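Local coordinates for ribosome-inactivating protein (Lychnis chalcedonica, PDB 2G5X) that belongs to the plant ribosome-inactivating proteins, a family of toxins named for the inactivation of ribosomes, at residues 73-84 against 147-157. Numbering follows the deposited sequence.
Sequences FQDRDSKTNKLR and VYGKVFTGKNV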
# COMPACT_ATOMS: atom_id res chain seq x y z
N PHE A 73 9.91 3.82 -1.63
CA PHE A 73 10.27 3.13 -0.39
C PHE A 73 11.73 3.37 0.02
O PHE A 73 12.55 3.82 -0.78
CB PHE A 73 10.04 1.62 -0.53
CG PHE A 73 10.95 0.94 -1.52
CD1 PHE A 73 10.59 0.86 -2.86
CD2 PHE A 73 12.17 0.42 -1.11
CE1 PHE A 73 11.45 0.25 -3.79
CE2 PHE A 73 13.03 -0.19 -2.03
CZ PHE A 73 12.67 -0.27 -3.37
N GLN A 74 12.03 3.06 1.28
CA GLN A 74 13.37 3.23 1.83
C GLN A 74 13.95 1.91 2.34
O GLN A 74 13.28 1.17 3.05
CB GLN A 74 13.32 4.25 2.98
CG GLN A 74 14.52 4.24 3.92
CD GLN A 74 14.27 5.07 5.17
OE1 GLN A 74 14.39 6.29 5.16
NE2 GLN A 74 13.89 4.39 6.25
N ASP A 75 15.19 1.61 1.96
CA ASP A 75 15.87 0.40 2.43
C ASP A 75 17.32 0.78 2.78
O ASP A 75 17.58 1.95 3.05
CB ASP A 75 15.80 -0.73 1.38
CG ASP A 75 16.64 -0.47 0.15
OD1 ASP A 75 16.79 0.70 -0.25
OD2 ASP A 75 17.12 -1.46 -0.45
N ARG A 76 18.25 -0.18 2.79
CA ARG A 76 19.64 0.15 3.12
C ARG A 76 20.63 -0.16 2.00
O ARG A 76 20.56 -1.21 1.38
CB ARG A 76 20.08 -0.57 4.40
CG ARG A 76 19.55 0.05 5.68
CD ARG A 76 20.12 -0.61 6.92
NE ARG A 76 19.57 -0.02 8.14
CZ ARG A 76 20.02 1.09 8.72
NH1 ARG A 76 21.06 1.74 8.22
NH2 ARG A 76 19.42 1.55 9.81
N ASP A 77 21.55 0.77 1.77
CA ASP A 77 22.59 0.63 0.74
C ASP A 77 23.62 -0.40 1.22
O ASP A 77 24.11 -0.31 2.34
CB ASP A 77 23.26 1.99 0.51
CG ASP A 77 24.16 2.02 -0.71
OD1 ASP A 77 24.14 3.05 -1.43
OD2 ASP A 77 24.88 1.03 -0.96
N SER A 78 23.94 -1.38 0.38
CA SER A 78 24.89 -2.43 0.75
C SER A 78 26.34 -1.99 0.93
O SER A 78 27.08 -2.58 1.72
CB SER A 78 24.84 -3.58 -0.27
OG SER A 78 25.29 -3.15 -1.54
N LYS A 79 26.75 -0.96 0.20
CA LYS A 79 28.13 -0.49 0.29
C LYS A 79 28.44 0.40 1.49
O LYS A 79 29.52 0.32 2.07
CB LYS A 79 28.51 0.25 -1.00
CG LYS A 79 29.92 0.83 -0.96
CD LYS A 79 30.36 1.36 -2.32
CE LYS A 79 31.80 1.83 -2.27
NZ LYS A 79 32.31 2.26 -3.59
N THR A 80 27.48 1.23 1.86
CA THR A 80 27.66 2.16 2.98
C THR A 80 26.80 1.82 4.19
O THR A 80 27.02 2.35 5.29
CB THR A 80 27.31 3.59 2.56
OG1 THR A 80 25.91 3.65 2.25
CG2 THR A 80 28.12 4.00 1.34
N ASN A 81 25.82 0.95 3.99
CA ASN A 81 24.88 0.55 5.03
C ASN A 81 24.00 1.71 5.51
O ASN A 81 23.48 1.69 6.62
CB ASN A 81 25.63 -0.06 6.23
CG ASN A 81 24.69 -0.67 7.25
OD1 ASN A 81 23.85 -1.50 6.91
ND2 ASN A 81 24.83 -0.27 8.50
N LYS A 82 23.84 2.72 4.66
CA LYS A 82 23.02 3.88 5.00
C LYS A 82 21.59 3.72 4.49
O LYS A 82 21.36 3.05 3.49
CB LYS A 82 23.62 5.15 4.40
CG LYS A 82 24.95 5.55 5.01
CD LYS A 82 25.46 6.86 4.45
CE LYS A 82 26.72 7.31 5.17
NZ LYS A 82 27.18 8.65 4.72
N LEU A 83 20.64 4.34 5.19
CA LEU A 83 19.24 4.29 4.77
C LEU A 83 19.11 5.15 3.51
O LEU A 83 19.49 6.32 3.52
CB LEU A 83 18.34 4.84 5.88
CG LEU A 83 18.21 3.96 7.12
CD1 LEU A 83 17.54 4.73 8.24
CD2 LEU A 83 17.41 2.71 6.77
N ARG A 84 18.58 4.57 2.44
CA ARG A 84 18.43 5.30 1.17
C ARG A 84 16.97 5.43 0.72
O ARG A 84 16.19 4.48 0.81
CB ARG A 84 19.24 4.60 0.07
CG ARG A 84 18.78 3.19 -0.26
CD ARG A 84 19.65 2.50 -1.31
NE ARG A 84 19.21 1.12 -1.51
CZ ARG A 84 19.88 0.19 -2.18
NH1 ARG A 84 21.05 0.48 -2.74
NH2 ARG A 84 19.39 -1.04 -2.28
N VAL A 147 14.44 -7.52 -3.17
CA VAL A 147 14.63 -6.08 -3.24
C VAL A 147 15.57 -5.48 -2.20
O VAL A 147 16.53 -4.79 -2.54
CB VAL A 147 13.27 -5.35 -3.16
CG1 VAL A 147 13.48 -3.84 -3.01
CG2 VAL A 147 12.45 -5.65 -4.40
N TYR A 148 15.30 -5.74 -0.92
CA TYR A 148 16.11 -5.17 0.15
C TYR A 148 17.63 -5.27 0.01
O TYR A 148 18.20 -6.37 -0.09
CB TYR A 148 15.67 -5.76 1.50
CG TYR A 148 16.46 -5.23 2.67
CD1 TYR A 148 17.66 -5.82 3.06
CD2 TYR A 148 16.02 -4.11 3.38
CE1 TYR A 148 18.41 -5.32 4.12
CE2 TYR A 148 16.77 -3.59 4.45
CZ TYR A 148 17.96 -4.20 4.80
OH TYR A 148 18.71 -3.69 5.84
N GLY A 149 18.28 -4.11 0.00
CA GLY A 149 19.73 -4.04 -0.09
C GLY A 149 20.41 -4.56 -1.33
O GLY A 149 21.63 -4.77 -1.33
N LYS A 150 19.66 -4.75 -2.41
CA LYS A 150 20.27 -5.27 -3.63
C LYS A 150 20.20 -4.31 -4.81
O LYS A 150 19.74 -3.18 -4.68
CB LYS A 150 19.60 -6.59 -4.02
CG LYS A 150 19.71 -7.67 -2.95
CD LYS A 150 18.98 -8.93 -3.36
CE LYS A 150 19.14 -10.01 -2.31
NZ LYS A 150 18.45 -11.27 -2.70
N VAL A 151 20.68 -4.78 -5.96
CA VAL A 151 20.62 -4.00 -7.19
C VAL A 151 19.17 -4.12 -7.64
O VAL A 151 18.63 -5.23 -7.70
CB VAL A 151 21.55 -4.59 -8.28
CG1 VAL A 151 21.28 -3.92 -9.61
CG2 VAL A 151 23.00 -4.41 -7.88
N PHE A 152 18.55 -2.99 -7.94
CA PHE A 152 17.14 -2.96 -8.35
C PHE A 152 16.91 -3.24 -9.83
O PHE A 152 17.59 -2.68 -10.69
CB PHE A 152 16.53 -1.60 -8.03
CG PHE A 152 16.54 -1.25 -6.57
CD1 PHE A 152 16.65 0.08 -6.17
CD2 PHE A 152 16.40 -2.23 -5.59
CE1 PHE A 152 16.64 0.43 -4.82
CE2 PHE A 152 16.38 -1.89 -4.24
CZ PHE A 152 16.50 -0.56 -3.85
N THR A 153 15.95 -4.10 -10.13
CA THR A 153 15.57 -4.40 -11.50
C THR A 153 14.10 -4.00 -11.60
O THR A 153 13.39 -4.02 -10.59
CB THR A 153 15.70 -5.90 -11.85
OG1 THR A 153 14.76 -6.66 -11.08
CG2 THR A 153 17.11 -6.40 -11.58
N GLY A 154 13.65 -3.63 -12.79
CA GLY A 154 12.27 -3.24 -12.96
C GLY A 154 11.30 -4.30 -12.46
O GLY A 154 10.32 -3.99 -11.77
N LYS A 155 11.56 -5.56 -12.79
CA LYS A 155 10.69 -6.65 -12.38
C LYS A 155 10.60 -6.85 -10.86
O LYS A 155 9.50 -6.92 -10.31
CB LYS A 155 11.12 -7.96 -13.04
CG LYS A 155 10.21 -9.13 -12.68
CD LYS A 155 10.71 -10.45 -13.24
CE LYS A 155 9.83 -11.59 -12.75
NZ LYS A 155 10.29 -12.92 -13.25
N ASN A 156 11.74 -6.96 -10.19
CA ASN A 156 11.73 -7.17 -8.75
C ASN A 156 11.03 -6.03 -8.00
O ASN A 156 10.21 -6.28 -7.12
CB ASN A 156 13.15 -7.35 -8.21
CG ASN A 156 13.80 -8.64 -8.68
OD1 ASN A 156 13.12 -9.64 -8.93
ND2 ASN A 156 15.12 -8.64 -8.79
N VAL A 157 11.35 -4.79 -8.36
CA VAL A 157 10.73 -3.65 -7.70
C VAL A 157 9.22 -3.60 -7.96
O VAL A 157 8.43 -3.40 -7.04
CB VAL A 157 11.36 -2.32 -8.16
CG1 VAL A 157 10.55 -1.14 -7.64
CG2 VAL A 157 12.80 -2.24 -7.66
O HOH W 1 22.80 -2.02 -2.37
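F152 sets the end of its ring against two groups of the hairpin 73-84: CE1 lies over one face of the R84 guanidinium, while D75 meets the ring at its edge. F73, also from the hairpin, turns its edge toward the F152 face, an offset edge-to-face pair with ring centroids 5.6 Å apart and planes at 70°. Its CZ also meets V147 CG1 at 3.7 Å. Beside the rings, R84 grips D75 side-on in a two-pronged salt bridge, NE to OD1 at 2.8 Å and NH2 to OD2 at 2.9 Å. With CG between the backbone N and the carbonyl carbon (chi1 70°), the D75 carboxylate also faces the type II turn V147 to K150, which presents G149 N to the anti side of OD2 at 2.9 Å. G149 has a positive phi, which favours glycine, and its CA makes a CA-H...O contact with R76 O, 3.3 Å. R84 NH2 reaches K150 O at 3.2 Å, so each partner of the ion pair is bonded to the turn. N86 of strand 83-87 binds D75 OD1 as well. V157 CG1 of helix 154-173 lies at the F73 ring edge, 4.2 Å from CE1, and F73 also rests on I59 and L61 of strand 58-64.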